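Long-range contacts in pesticidal crystal protein Cry4Aa (Bacillus thuringiensis, PDB 2C9K), which kills mosquito larvae by binding to the epithelial cells of the insect midgut and promoting their colloid-osmotic lysis: residues A[56-61]-A[206-211]; A[106-111]-A[180-185]; A[199-204]-A[227-232]. All coordinates share one frame; numbering follows the deposited sequence.

Interaction 1. Residues A[56-61]-A[206-211]; sequences NIIKKE and NLIKTT
I57 and I58 meet L207 and I208 in a small, largely apolar contact near the surface of the helical N-terminal domain, where the C-terminal parts of helices 46-58 and 183-208 come together. Two methyl contacts carry it. CD1 of I57 touches CD1 of I208 at 3.8 Å, and the two side chains cross at about a right angle. The second pair, I58 and L207, crosses in the same way, with I58 CG2 3.9 Å from L207 CD2. In L207, chi1 (173°) sets CG anti to the backbone N, and chi2 (61°) then orients the branches, with CD2 toward I58. K59 breaks the helical path with positive phi, and the extended K60 brings its NZ to the border of the patch, 4.4 Å from L207 CD1. Within 206-211, L207 O receives T210 N and T211 OG1 from opposite faces of its carbonyl plane; the hydroxyl stands above that plane at 3.0 Å from the oxygen. A type I turn from I208 to T211 follows the helix end. Two further helices share the patch: I58 and L207 rest on Y134 and I137 of helix 129-137, while I57 and I208 pack against T224 and Y228 of helix 222-240.

Interaction 2. Residues A[106-111]-A[180-185]; sequences QIQLVH and IDYYPV
Y182 reaches from the residues just ahead of helix 183-208 into the flank of helix 103-123, where I107, Q108 and H111 receive it. The tight part of the contact is the buried tyrosine ring. Its edge is directed at the face of H111 in a T-shaped pair, with ring centroids 5.8 Å apart and planes at 88°. In H111 the first torsion (chi1 177°) sets CG anti to the backbone N. The phenol end meets carbon atoms: I107 CG2 lies 3.8 Å from Y182 CZ, and Q108 CG lies 3.6 Å from Y182 OH. I180 CG2 covers one face of the tyrosine, offset toward the rim. L154 of helix 140-164 touches both Y182 and H111, which ties this half to the interior of the bundle. The looser, partly exposed contacts lie at the two ends, with Y182 between them. At one, the extended Q108 crosses I180 at about a right angle, its amide near I180 CD1; at the other, V185 CG1 meets H111 CE1 tip to tip at 3.9 Å. A weak capping bond from Y183 N to D181 OD1 lies at the start of helix 183-208. The chemistry is consistent with a junction held mainly by packing and the edge-to-face pair, in which the histidine offers a face to Y182 and its CE1 to V185.

Interaction 3. Residues A[199-204]-A[227-232]; sequences TTYKKG and TYRTKM
R229, whose CG lies 3.4 Å from Y201 OH, makes its polar bonds beyond the contact: NH1 forms a salt bridge with E283 OE2, and NH2 is hydrogen-bonded to N226 OD1. With the charged end directed away from helix 183-208, it is the stem of R229, CB to CD, that meets Y201 OH. The chain bends at chi3 (60°), which turns NE out of the line of the stem. Y201 and Y228 fill the middle of the interface. The two side chains run antiparallel, their ring planes within 11° of parallel yet offset by so much that little of one ring lies over the other; Y201 CE1 and Y228 CE2 are 3.7 Å apart. The setting is the antiparallel packing of two long helices in the bundle that forms the N-terminal domain of three-domain Cry toxins, the part associated in this family with pore formation. The axes of the two short segments approach to 11.0 Å and run at 157°, a spacing these large rings span. Y201 O lies in plane at the edge of the Y228 ring; the hydroxyl makes at most a weak hydrogen bond to it, at 3.5 Å between Y228 OH and Y201 O. G204 offers only backbone here, and G204 CA comes 3.7 Å from Y228 OH. M232 bridges the two tyrosines: its CB abuts Y201 CE1, and its CG sits over one face of Y228, offset toward the rim. Beyond the pair, L140 of helix 140-164 touches Y201, and T54 of helix 46-58 touches M232.

How the interactions relate
All three contacts use helix 183-208, which meets a different partner at each level. Interactions 1 and 3 are neighbours, with centres 10 Å apart, and they touch through Y228 CB, which packs against the CD1 methyls of both I57 and I208. Interaction 2 stands apart near the start of the helix, its centre 38 Å from that of interaction 1. Burial and chemistry change together: interaction 3 is buried and built on displaced tyrosines beside an anchored arginine, interaction 2 is partly buried and relies on a T-shaped pair, and interaction 1, near the surface, uses aliphatic methyls. Along the chain, interaction 2 is nested within the loop closed by interaction 1, whereas interactions 1 and 3 interleave.

Interaction 1. Residues A[56-61]-A[206-211]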
ATOM      1  N   ASN A  56      11.939 -17.916  -2.767  1.00 35.63           N
ATOM      2  CA  ASN A  56      13.320 -17.568  -2.477  1.00 35.60           C
ATOM      3  C   ASN A  56      13.448 -16.810  -1.175  1.00 34.88           C
ATOM      4  O   ASN A  56      14.511 -16.795  -0.569  1.00 35.39           O
ATOM      5  CB  ASN A  56      13.924 -16.739  -3.610  1.00 38.76           C
ATOM      6  CG  ASN A  56      14.312 -17.588  -4.814  1.00 41.44           C
ATOM      7  OD1 ASN A  56      14.919 -18.651  -4.669  1.00 42.83           O
ATOM      8  ND2 ASN A  56      13.974 -17.113  -6.008  1.00 41.49           N
ATOM      9  N   ILE A  57      12.368 -16.178  -0.736  1.00 34.70           N
ATOM     10  CA  ILE A  57      12.413 -15.432   0.511  1.00 34.77           C
ATOM     11  C   ILE A  57      12.027 -16.329   1.699  1.00 35.21           C
ATOM     12  O   ILE A  57      12.579 -16.205   2.794  1.00 34.04           O
ATOM     13  CB  ILE A  57      11.503 -14.171   0.433  1.00 34.31           C
ATOM     14  CG1 ILE A  57      10.133 -14.442   1.041  1.00 36.04           C
ATOM     15  CG2 ILE A  57      11.348 -13.736  -1.007  1.00 34.10           C
ATOM     16  CD1 ILE A  57      10.040 -14.019   2.490  1.00 35.89           C
ATOM     17  N   ILE A  58      11.091 -17.243   1.476  1.00 35.90           N
ATOM     18  CA  ILE A  58      10.658 -18.156   2.530  1.00 37.20           C
ATOM     19  C   ILE A  58      11.632 -19.324   2.633  1.00 38.72           C
ATOM     20  O   ILE A  58      11.675 -20.031   3.640  1.00 38.26           O
ATOM     21  CB  ILE A  58       9.252 -18.696   2.246  1.00 35.72           C
ATOM     22  CG1 ILE A  58       8.251 -17.542   2.254  1.00 34.59           C
ATOM     23  CG2 ILE A  58       8.874 -19.731   3.281  1.00 36.32           C
ATOM     24  CD1 ILE A  58       6.827 -17.970   2.019  1.00 31.76           C
ATOM     25  N   LYS A  59      12.411 -19.504   1.572  1.00 40.76           N
ATOM     26  CA  LYS A  59      13.412 -20.555   1.470  1.00 41.46           C
ATOM     27  C   LYS A  59      12.993 -21.952   1.927  1.00 42.65           C
ATOM     28  O   LYS A  59      13.764 -22.660   2.571  1.00 43.83           O
ATOM     29  CB  LYS A  59      14.688 -20.122   2.196  1.00 41.47           C
ATOM     30  CG  LYS A  59      15.282 -18.825   1.648  1.00 43.57           C
ATOM     31  CD  LYS A  59      16.792 -18.724   1.885  1.00 45.55           C
ATOM     32  CE  LYS A  59      17.161 -18.761   3.372  1.00 47.24           C
ATOM     33  NZ  LYS A  59      18.644 -18.817   3.610  1.00 47.36           N
ATOM     34  N   LYS A  60      11.766 -22.344   1.597  1.00 43.99           N
ATOM     35  CA  LYS A  60      11.263 -23.678   1.924  1.00 45.70           C
ATOM     36  C   LYS A  60      11.149 -24.375   0.574  1.00 47.81           C
ATOM     37  O   LYS A  60      11.182 -23.709  -0.462  1.00 47.51           O
ATOM     38  CB  LYS A  60       9.897 -23.603   2.609  1.00 45.06           C
ATOM     39  CG  LYS A  60       9.318 -24.954   2.991  1.00 43.85           C
ATOM     40  CD  LYS A  60       8.147 -24.805   3.959  1.00 44.78           C
ATOM     41  CE  LYS A  60       7.667 -26.158   4.477  1.00 43.65           C
ATOM     42  NZ  LYS A  60       6.705 -26.008   5.610  1.00 44.50           N
ATOM     43  N   GLU A  61      10.996 -25.694   0.554  1.00 49.42           N
ATOM     44  CA  GLU A  61      10.945 -26.355  -0.741  1.00 51.44           C
ATOM     45  C   GLU A  61       9.801 -27.291  -1.108  1.00 51.10           C
ATOM     46  O   GLU A  61       9.146 -27.891  -0.250  1.00 50.32           O
ATOM     47  CB  GLU A  61      12.263 -27.086  -0.972  1.00 53.45           C
ATOM     48  CG  GLU A  61      13.471 -26.213  -0.727  1.00 58.70           C
ATOM     49  CD  GLU A  61      14.670 -26.643  -1.539  1.00 61.97           C
ATOM     50  OE1 GLU A  61      14.667 -26.413  -2.773  1.00 64.26           O
ATOM     51  OE2 GLU A  61      15.610 -27.216  -0.944  1.00 63.40           O
ATOM     52  N   ASN A 206       2.643 -15.906   9.298  1.00 28.02           N
ATOM     53  CA  ASN A 206       2.716 -16.798  10.445  1.00 27.15           C
ATOM     54  C   ASN A 206       3.672 -17.956  10.207  1.00 27.35           C
ATOM     55  O   ASN A 206       4.255 -18.493  11.144  1.00 27.75           O
ATOM     56  CB  ASN A 206       1.328 -17.318  10.793  1.00 27.71           C
ATOM     57  CG  ASN A 206       1.363 -18.391  11.856  1.00 30.25           C
ATOM     58  OD1 ASN A 206       1.448 -19.581  11.548  1.00 30.85           O
ATOM     59  ND2 ASN A 206       1.311 -17.977  13.120  1.00 30.30           N
ATOM     60  N   LEU A 207       3.837 -18.346   8.950  1.00 27.79           N
ATOM     61  CA  LEU A 207       4.760 -19.422   8.633  1.00 27.48           C
ATOM     62  C   LEU A 207       6.156 -18.947   9.030  1.00 29.01           C
ATOM     63  O   LEU A 207       6.851 -19.585   9.822  1.00 31.66           O
ATOM     64  CB  LEU A 207       4.726 -19.731   7.134  1.00 25.70           C
ATOM     65  CG  LEU A 207       5.772 -20.728   6.630  1.00 24.06           C
ATOM     66  CD1 LEU A 207       5.577 -22.064   7.329  1.00 22.04           C
ATOM     67  CD2 LEU A 207       5.661 -20.876   5.119  1.00 23.25           C
ATOM     68  N   ILE A 208       6.559 -17.807   8.486  1.00 28.37           N
ATOM     69  CA  ILE A 208       7.871 -17.256   8.785  1.00 27.53           C
ATOM     70  C   ILE A 208       8.075 -17.033  10.276  1.00 27.96           C
ATOM     71  O   ILE A 208       9.073 -17.462  10.841  1.00 28.42           O
ATOM     72  CB  ILE A 208       8.094 -15.914   8.050  1.00 25.41           C
ATOM     73  CG1 ILE A 208       8.022 -16.139   6.534  1.00 24.52           C
ATOM     74  CG2 ILE A 208       9.432 -15.320   8.448  1.00 23.95           C
ATOM     75  CD1 ILE A 208       8.237 -14.900   5.712  1.00 24.01           C
ATOM     76  N   LYS A 209       7.117 -16.369  10.912  1.00 29.02           N
ATOM     77  CA  LYS A 209       7.208 -16.056  12.334  1.00 29.27           C
ATOM     78  C   LYS A 209       7.154 -17.291  13.211  1.00 29.64           C
ATOM     79  O   LYS A 209       7.270 -17.204  14.433  1.00 30.41           O
ATOM     80  CB  LYS A 209       6.079 -15.101  12.719  1.00 28.47           C
ATOM     81  CG  LYS A 209       6.248 -14.425  14.065  1.00 29.29           C
ATOM     82  CD  LYS A 209       5.114 -13.436  14.295  1.00 31.86           C
ATOM     83  CE  LYS A 209       5.272 -12.672  15.596  1.00 32.71           C
ATOM     84  NZ  LYS A 209       4.163 -11.690  15.780  1.00 34.02           N
ATOM     85  N   THR A 210       6.993 -18.445  12.580  1.00 30.31           N
ATOM     86  CA  THR A 210       6.898 -19.708  13.298  1.00 30.47           C
ATOM     87  C   THR A 210       8.078 -20.634  13.019  1.00 30.75           C
ATOM     88  O   THR A 210       8.354 -21.541  13.792  1.00 31.73           O
ATOM     89  CB  THR A 210       5.568 -20.413  12.925  1.00 31.19           C
ATOM     90  OG1 THR A 210       4.573 -20.110  13.914  1.00 30.90           O
ATOM     91  CG2 THR A 210       5.754 -21.914  12.784  1.00 31.18           C
ATOM     92  N   THR A 211       8.785 -20.385  11.926  1.00 31.61           N
ATOM     93  CA  THR A 211       9.918 -21.212  11.523  1.00 32.07           C
ATOM     94  C   THR A 211      11.299 -20.768  12.004  1.00 32.61           C
ATOM     95  O   THR A 211      11.797 -19.726  11.590  1.00 31.95           O
ATOM     96  CB  THR A 211       9.975 -21.303   9.998  1.00 32.33           C
ATOM     97  OG1 THR A 211       8.769 -21.910   9.515  1.00 32.06           O
ATOM     98  CG2 THR A 211      11.187 -22.104   9.552  1.00 30.50           C
TER

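Interaction 2. Residues A[106-111]-A[180-185]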
ATOM      1  N   GLN A 106     -19.014 -13.375 -24.793  1.00 55.12           N
ATOM      2  CA  GLN A 106     -17.576 -13.349 -24.524  1.00 52.63           C
ATOM      3  C   GLN A 106     -17.336 -13.134 -23.028  1.00 51.42           C
ATOM      4  O   GLN A 106     -16.412 -13.703 -22.447  1.00 50.37           O
ATOM      5  CB  GLN A 106     -16.925 -12.225 -25.328  1.00 51.44           C
ATOM      6  CG  GLN A 106     -15.426 -12.340 -25.481  1.00 51.92           C
ATOM      7  CD  GLN A 106     -15.004 -13.624 -26.164  1.00 51.73           C
ATOM      8  OE1 GLN A 106     -15.635 -14.069 -27.117  1.00 51.89           O
ATOM      9  NE2 GLN A 106     -13.919 -14.216 -25.688  1.00 52.62           N
ATOM     10  N   ILE A 107     -18.173 -12.305 -22.409  1.00 50.15           N
ATOM     11  CA  ILE A 107     -18.067 -12.053 -20.981  1.00 49.55           C
ATOM     12  C   ILE A 107     -18.315 -13.380 -20.258  1.00 51.33           C
ATOM     13  O   ILE A 107     -17.668 -13.690 -19.258  1.00 52.10           O
ATOM     14  CB  ILE A 107     -19.113 -11.003 -20.520  1.00 47.49           C
ATOM     15  CG1 ILE A 107     -18.718  -9.618 -21.032  1.00 45.98           C
ATOM     16  CG2 ILE A 107     -19.235 -11.004 -19.005  1.00 45.96           C
ATOM     17  CD1 ILE A 107     -19.687  -8.514 -20.646  1.00 44.00           C
ATOM     18  N   GLN A 108     -19.249 -14.167 -20.784  1.00 53.23           N
ATOM     19  CA  GLN A 108     -19.590 -15.462 -20.204  1.00 54.43           C
ATOM     20  C   GLN A 108     -18.402 -16.417 -20.162  1.00 54.04           C
ATOM     21  O   GLN A 108     -18.252 -17.186 -19.212  1.00 53.43           O
ATOM     22  CB  GLN A 108     -20.723 -16.115 -20.995  1.00 56.98           C
ATOM     23  CG  GLN A 108     -22.051 -15.386 -20.920  1.00 61.05           C
ATOM     24  CD  GLN A 108     -23.174 -16.161 -21.589  1.00 63.94           C
ATOM     25  OE1 GLN A 108     -24.321 -15.708 -21.627  1.00 65.58           O
ATOM     26  NE2 GLN A 108     -22.849 -17.340 -22.119  1.00 64.55           N
ATOM     27  N   LEU A 109     -17.569 -16.383 -21.197  1.00 53.50           N
ATOM     28  CA  LEU A 109     -16.399 -17.254 -21.251  1.00 53.44           C
ATOM     29  C   LEU A 109     -15.330 -16.815 -20.256  1.00 52.74           C
ATOM     30  O   LEU A 109     -14.743 -17.645 -19.559  1.00 53.55           O
ATOM     31  CB  LEU A 109     -15.807 -17.282 -22.662  1.00 53.83           C
ATOM     32  CG  LEU A 109     -16.623 -18.011 -23.731  1.00 53.83           C
ATOM     33  CD1 LEU A 109     -15.852 -18.004 -25.044  1.00 53.64           C
ATOM     34  CD2 LEU A 109     -16.903 -19.437 -23.284  1.00 52.03           C
ATOM     35  N   VAL A 110     -15.072 -15.512 -20.192  1.00 50.82           N
ATOM     36  CA  VAL A 110     -14.083 -15.000 -19.259  1.00 48.16           C
ATOM     37  C   VAL A 110     -14.539 -15.288 -17.836  1.00 46.36           C
ATOM     38  O   VAL A 110     -13.716 -15.550 -16.972  1.00 47.02           O
ATOM     39  CB  VAL A 110     -13.859 -13.477 -19.420  1.00 48.27           C
ATOM     40  CG1 VAL A 110     -12.935 -12.968 -18.323  1.00 48.09           C
ATOM     41  CG2 VAL A 110     -13.243 -13.181 -20.778  1.00 46.77           C
ATOM     42  N   HIS A 111     -15.841 -15.247 -17.582  0.50 45.24           N
ATOM     43  CA  HIS A 111     -16.316 -15.528 -16.234  0.50 44.91           C
ATOM     44  C   HIS A 111     -16.224 -17.020 -15.938  0.50 44.84           C
ATOM     45  O   HIS A 111     -16.077 -17.426 -14.787  0.50 45.00           O
ATOM     46  CB  HIS A 111     -17.755 -15.053 -16.045  0.50 45.45           C
ATOM     47  CG  HIS A 111     -18.320 -15.377 -14.696  1.00 46.92           C
ATOM     48  ND1 HIS A 111     -17.695 -15.017 -13.521  1.00 47.54           N
ATOM     49  CD2 HIS A 111     -19.443 -16.043 -14.333  1.00 47.27           C
ATOM     50  CE1 HIS A 111     -18.407 -15.451 -12.494  1.00 47.82           C
ATOM     51  NE2 HIS A 111     -19.473 -16.077 -12.960  1.00 45.69           N
ATOM     52  N   ILE A 180     -27.814 -11.238 -18.519  1.00 65.33           N
ATOM     53  CA  ILE A 180     -27.350 -11.671 -17.208  1.00 62.57           C
ATOM     54  C   ILE A 180     -26.996 -10.498 -16.292  1.00 61.06           C
ATOM     55  O   ILE A 180     -26.579  -9.430 -16.748  1.00 59.98           O
ATOM     56  CB  ILE A 180     -26.124 -12.594 -17.350  1.00 62.04           C
ATOM     57  CG1 ILE A 180     -26.462 -13.750 -18.294  1.00 61.76           C
ATOM     58  CG2 ILE A 180     -25.713 -13.133 -15.990  1.00 60.77           C
ATOM     59  CD1 ILE A 180     -25.281 -14.618 -18.658  1.00 61.37           C
ATOM     60  N   ASP A 181     -27.182 -10.711 -14.992  1.00 59.13           N
ATOM     61  CA  ASP A 181     -26.879  -9.703 -13.981  1.00 56.41           C
ATOM     62  C   ASP A 181     -25.749 -10.203 -13.081  1.00 54.15           C
ATOM     63  O   ASP A 181     -25.970 -11.030 -12.193  1.00 54.27           O
ATOM     64  CB  ASP A 181     -28.125  -9.413 -13.148  1.00 57.13           C
ATOM     65  CG  ASP A 181     -27.826  -8.567 -11.934  1.00 57.75           C
ATOM     66  OD1 ASP A 181     -27.108  -7.552 -12.075  1.00 58.01           O
ATOM     67  OD2 ASP A 181     -28.318  -8.914 -10.841  1.00 58.48           O
ATOM     68  N   TYR A 182     -24.541  -9.695 -13.313  1.00 50.65           N
ATOM     69  CA  TYR A 182     -23.380 -10.115 -12.537  1.00 47.33           C
ATOM     70  C   TYR A 182     -23.122  -9.322 -11.261  1.00 44.84           C
ATOM     71  O   TYR A 182     -22.132  -9.573 -10.583  1.00 44.13           O
ATOM     72  CB  TYR A 182     -22.116 -10.049 -13.394  1.00 47.67           C
ATOM     73  CG  TYR A 182     -22.161 -10.870 -14.656  1.00 47.88           C
ATOM     74  CD1 TYR A 182     -22.911 -10.453 -15.752  1.00 48.97           C
ATOM     75  CD2 TYR A 182     -21.437 -12.055 -14.763  1.00 47.65           C
ATOM     76  CE1 TYR A 182     -22.935 -11.193 -16.931  1.00 49.67           C
ATOM     77  CE2 TYR A 182     -21.456 -12.805 -15.936  1.00 48.99           C
ATOM     78  CZ  TYR A 182     -22.206 -12.365 -17.018  1.00 49.65           C
ATOM     79  OH  TYR A 182     -22.222 -13.087 -18.190  1.00 50.64           O
ATOM     80  N   TYR A 183     -23.991  -8.377 -10.919  1.00 42.45           N
ATOM     81  CA  TYR A 183     -23.746  -7.583  -9.717  1.00 40.09           C
ATOM     82  C   TYR A 183     -23.753  -8.363  -8.404  1.00 38.89           C
ATOM     83  O   TYR A 183     -22.976  -8.062  -7.506  1.00 38.72           O
ATOM     84  CB  TYR A 183     -24.720  -6.407  -9.611  1.00 37.82           C
ATOM     85  CG  TYR A 183     -24.305  -5.445  -8.523  1.00 34.96           C
ATOM     86  CD1 TYR A 183     -23.000  -4.958  -8.472  1.00 34.20           C
ATOM     87  CD2 TYR A 183     -25.194  -5.056  -7.521  1.00 33.19           C
ATOM     88  CE1 TYR A 183     -22.586  -4.114  -7.449  1.00 33.63           C
ATOM     89  CE2 TYR A 183     -24.788  -4.209  -6.494  1.00 32.21           C
ATOM     90  CZ  TYR A 183     -23.482  -3.748  -6.468  1.00 31.96           C
ATOM     91  OH  TYR A 183     -23.059  -2.928  -5.462  1.00 32.18           O
ATOM     92  N   PRO A 184     -24.645  -9.352  -8.261  0.50 38.36           N
ATOM     93  CA  PRO A 184     -24.611 -10.080  -6.991  0.50 37.69           C
ATOM     94  C   PRO A 184     -23.318 -10.891  -6.916  0.50 37.72           C
ATOM     95  O   PRO A 184     -22.763 -11.110  -5.842  0.50 37.40           O
ATOM     96  CB  PRO A 184     -25.851 -10.961  -7.075  0.50 37.57           C
ATOM     97  CG  PRO A 184     -26.793 -10.126  -7.890  0.50 37.40           C
ATOM     98  CD  PRO A 184     -25.890  -9.643  -8.993  1.00 37.81           C
ATOM     99  N   VAL A 185     -22.839 -11.317  -8.077  1.00 38.36           N
ATOM    100  CA  VAL A 185     -21.612 -12.105  -8.173  1.00 38.87           C
ATOM    101  C   VAL A 185     -20.352 -11.243  -8.046  1.00 39.62           C
ATOM    102  O   VAL A 185     -19.349 -11.685  -7.475  1.00 39.79           O
ATOM    103  CB  VAL A 185     -21.552 -12.864  -9.518  1.00 37.28           C
ATOM    104  CG1 VAL A 185     -20.253 -13.629  -9.633  1.00 35.44           C
ATOM    105  CG2 VAL A 185     -22.727 -13.801  -9.627  1.00 38.54           C
TER

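Interaction 3. Residues A[199-204]-A[227-232]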
ATOM      1  N   THR A 199      -6.251 -13.745   4.240  1.00 24.62           N
ATOM      2  CA  THR A 199      -6.074 -14.968   5.027  1.00 23.79           C
ATOM      3  C   THR A 199      -4.738 -15.626   4.685  1.00 24.16           C
ATOM      4  O   THR A 199      -3.904 -15.873   5.562  1.00 22.31           O
ATOM      5  CB  THR A 199      -7.198 -16.006   4.748  1.00 22.44           C
ATOM      6  OG1 THR A 199      -8.413 -15.586   5.375  1.00 22.26           O
ATOM      7  CG2 THR A 199      -6.810 -17.363   5.280  1.00 18.48           C
ATOM      8  N   THR A 200      -4.554 -15.904   3.397  1.00 23.92           N
ATOM      9  CA  THR A 200      -3.352 -16.551   2.907  1.00 25.77           C
ATOM     10  C   THR A 200      -2.113 -15.728   3.215  1.00 26.42           C
ATOM     11  O   THR A 200      -1.066 -16.273   3.573  1.00 26.55           O
ATOM     12  CB  THR A 200      -3.454 -16.783   1.393  1.00 26.50           C
ATOM     13  OG1 THR A 200      -4.665 -17.494   1.114  1.00 28.43           O
ATOM     14  CG2 THR A 200      -2.268 -17.600   0.888  1.00 26.67           C
ATOM     15  N   TYR A 201      -2.242 -14.411   3.071  1.00 26.92           N
ATOM     16  CA  TYR A 201      -1.145 -13.497   3.346  1.00 26.23           C
ATOM     17  C   TYR A 201      -0.679 -13.674   4.784  1.00 26.71           C
ATOM     18  O   TYR A 201       0.520 -13.637   5.066  1.00 28.19           O
ATOM     19  CB  TYR A 201      -1.579 -12.038   3.132  1.00 25.45           C
ATOM     20  CG  TYR A 201      -0.574 -11.056   3.685  1.00 24.15           C
ATOM     21  CD1 TYR A 201       0.740 -11.043   3.214  1.00 23.50           C
ATOM     22  CD2 TYR A 201      -0.905 -10.210   4.746  1.00 21.57           C
ATOM     23  CE1 TYR A 201       1.699 -10.223   3.789  1.00 24.17           C
ATOM     24  CE2 TYR A 201       0.043  -9.390   5.331  1.00 21.53           C
ATOM     25  CZ  TYR A 201       1.346  -9.403   4.848  1.00 24.61           C
ATOM     26  OH  TYR A 201       2.305  -8.610   5.430  1.00 25.90           O
ATOM     27  N   LYS A 202      -1.624 -13.860   5.698  1.00 26.24           N
ATOM     28  CA  LYS A 202      -1.268 -14.037   7.101  1.00 27.41           C
ATOM     29  C   LYS A 202      -0.743 -15.448   7.401  1.00 29.68           C
ATOM     30  O   LYS A 202       0.020 -15.648   8.348  1.00 30.53           O
ATOM     31  CB  LYS A 202      -2.462 -13.677   7.991  1.00 22.23           C
ATOM     32  CG  LYS A 202      -2.824 -12.208   7.868  1.00 17.94           C
ATOM     33  CD  LYS A 202      -3.914 -11.776   8.815  1.00 19.11           C
ATOM     34  CE  LYS A 202      -4.145 -10.261   8.687  1.00 21.74           C
ATOM     35  NZ  LYS A 202      -5.213  -9.718   9.596  1.00 20.18           N
ATOM     36  N   LYS A 203      -1.132 -16.425   6.586  1.00 31.90           N
ATOM     37  CA  LYS A 203      -0.648 -17.782   6.797  1.00 32.70           C
ATOM     38  C   LYS A 203       0.840 -17.786   6.532  1.00 31.91           C
ATOM     39  O   LYS A 203       1.590 -18.518   7.179  1.00 33.05           O
ATOM     40  CB  LYS A 203      -1.342 -18.776   5.862  1.00 33.35           C
ATOM     41  CG  LYS A 203      -2.701 -19.217   6.356  1.00 34.34           C
ATOM     42  CD  LYS A 203      -3.255 -20.365   5.529  1.00 37.02           C
ATOM     43  CE  LYS A 203      -4.594 -20.838   6.082  1.00 37.70           C
ATOM     44  NZ  LYS A 203      -5.220 -21.886   5.228  1.00 38.29           N
ATOM     45  N   GLY A 204       1.256 -16.959   5.573  1.00 30.44           N
ATOM     46  CA  GLY A 204       2.663 -16.862   5.226  1.00 29.38           C
ATOM     47  C   GLY A 204       3.418 -16.110   6.303  1.00 29.17           C
ATOM     48  O   GLY A 204       4.508 -16.515   6.718  1.00 27.92           O
ATOM     49  N   THR A 227      10.773  -8.825   4.596  1.00 20.89           N
ATOM     50  CA  THR A 227      10.867  -8.880   3.144  1.00 20.03           C
ATOM     51  C   THR A 227       9.558  -9.392   2.552  1.00 20.20           C
ATOM     52  O   THR A 227       9.009  -8.814   1.612  1.00 19.68           O
ATOM     53  CB  THR A 227      12.026  -9.797   2.691  1.00 19.20           C
ATOM     54  OG1 THR A 227      13.258  -9.295   3.214  1.00 20.59           O
ATOM     55  CG2 THR A 227      12.120  -9.836   1.178  1.00 17.55           C
ATOM     56  N   TYR A 228       9.061 -10.483   3.113  1.00 20.38           N
ATOM     57  CA  TYR A 228       7.822 -11.077   2.643  1.00 20.84           C
ATOM     58  C   TYR A 228       6.668 -10.066   2.685  1.00 22.22           C
ATOM     59  O   TYR A 228       5.787 -10.076   1.820  1.00 21.42           O
ATOM     60  CB  TYR A 228       7.481 -12.286   3.499  1.00 16.80           C
ATOM     61  CG  TYR A 228       6.153 -12.889   3.159  1.00 18.65           C
ATOM     62  CD1 TYR A 228       5.969 -13.618   1.985  1.00 17.20           C
ATOM     63  CD2 TYR A 228       5.068 -12.727   4.011  1.00 19.67           C
ATOM     64  CE1 TYR A 228       4.740 -14.174   1.678  1.00 17.12           C
ATOM     65  CE2 TYR A 228       3.834 -13.279   3.712  1.00 19.30           C
ATOM     66  CZ  TYR A 228       3.674 -14.001   2.550  1.00 18.60           C
ATOM     67  OH  TYR A 228       2.441 -14.560   2.290  1.00 21.21           O
ATOM     68  N   ARG A 229       6.695  -9.195   3.694  1.00 22.82           N
ATOM     69  CA  ARG A 229       5.675  -8.169   3.893  1.00 22.97           C
ATOM     70  C   ARG A 229       5.777  -7.072   2.842  1.00 24.38           C
ATOM     71  O   ARG A 229       4.775  -6.624   2.279  1.00 25.27           O
ATOM     72  CB  ARG A 229       5.813  -7.563   5.297  1.00 21.30           C
ATOM     73  CG  ARG A 229       4.889  -6.379   5.574  1.00 19.95           C
ATOM     74  CD  ARG A 229       4.913  -5.985   7.043  1.00 18.30           C
ATOM     75  NE  ARG A 229       6.243  -5.588   7.492  1.00 14.17           N
ATOM     76  CZ  ARG A 229       6.586  -5.481   8.771  1.00 12.52           C
ATOM     77  NH1 ARG A 229       5.702  -5.738   9.724  1.00  7.48           N
ATOM     78  NH2 ARG A 229       7.820  -5.131   9.096  1.00 11.87           N
ATOM     79  N   THR A 230       6.999  -6.638   2.579  1.00 25.22           N
ATOM     80  CA  THR A 230       7.220  -5.599   1.595  1.00 25.18           C
ATOM     81  C   THR A 230       6.855  -6.082   0.195  1.00 26.43           C
ATOM     82  O   THR A 230       6.202  -5.365  -0.558  1.00 26.90           O
ATOM     83  CB  THR A 230       8.678  -5.151   1.617  1.00 23.89           C
ATOM     84  OG1 THR A 230       8.981  -4.622   2.914  1.00 23.39           O
ATOM     85  CG2 THR A 230       8.927  -4.091   0.561  1.00 24.31           C
ATOM     86  N   LYS A 231       7.268  -7.298  -0.153  1.00 28.62           N
ATOM     87  CA  LYS A 231       6.981  -7.843  -1.479  1.00 29.60           C
ATOM     88  C   LYS A 231       5.495  -8.110  -1.662  1.00 29.86           C
ATOM     89  O   LYS A 231       4.928  -7.745  -2.687  1.00 31.27           O
ATOM     90  CB  LYS A 231       7.760  -9.144  -1.724  1.00 29.81           C
ATOM     91  CG  LYS A 231       9.259  -9.048  -1.472  1.00 31.81           C
ATOM     92  CD  LYS A 231       9.902  -7.947  -2.289  1.00 34.78           C
ATOM     93  CE  LYS A 231      11.313  -7.619  -1.793  1.00 37.85           C
ATOM     94  NZ  LYS A 231      12.363  -8.615  -2.182  1.00 39.15           N
ATOM     95  N   MET A 232       4.867  -8.738  -0.670  1.00 29.04           N
ATOM     96  CA  MET A 232       3.446  -9.056  -0.750  1.00 28.39           C
ATOM     97  C   MET A 232       2.538  -7.841  -0.621  1.00 29.38           C
ATOM     98  O   MET A 232       1.422  -7.831  -1.141  1.00 31.15           O
ATOM     99  CB  MET A 232       3.072 -10.096   0.306  1.00 26.95           C
ATOM    100  CG  MET A 232       3.700 -11.455   0.067  1.00 28.59           C
ATOM    101  SD  MET A 232       3.333 -12.130  -1.574  1.00 28.87           S
ATOM    102  CE  MET A 232       4.773 -11.679  -2.479  1.00 24.79           C
TER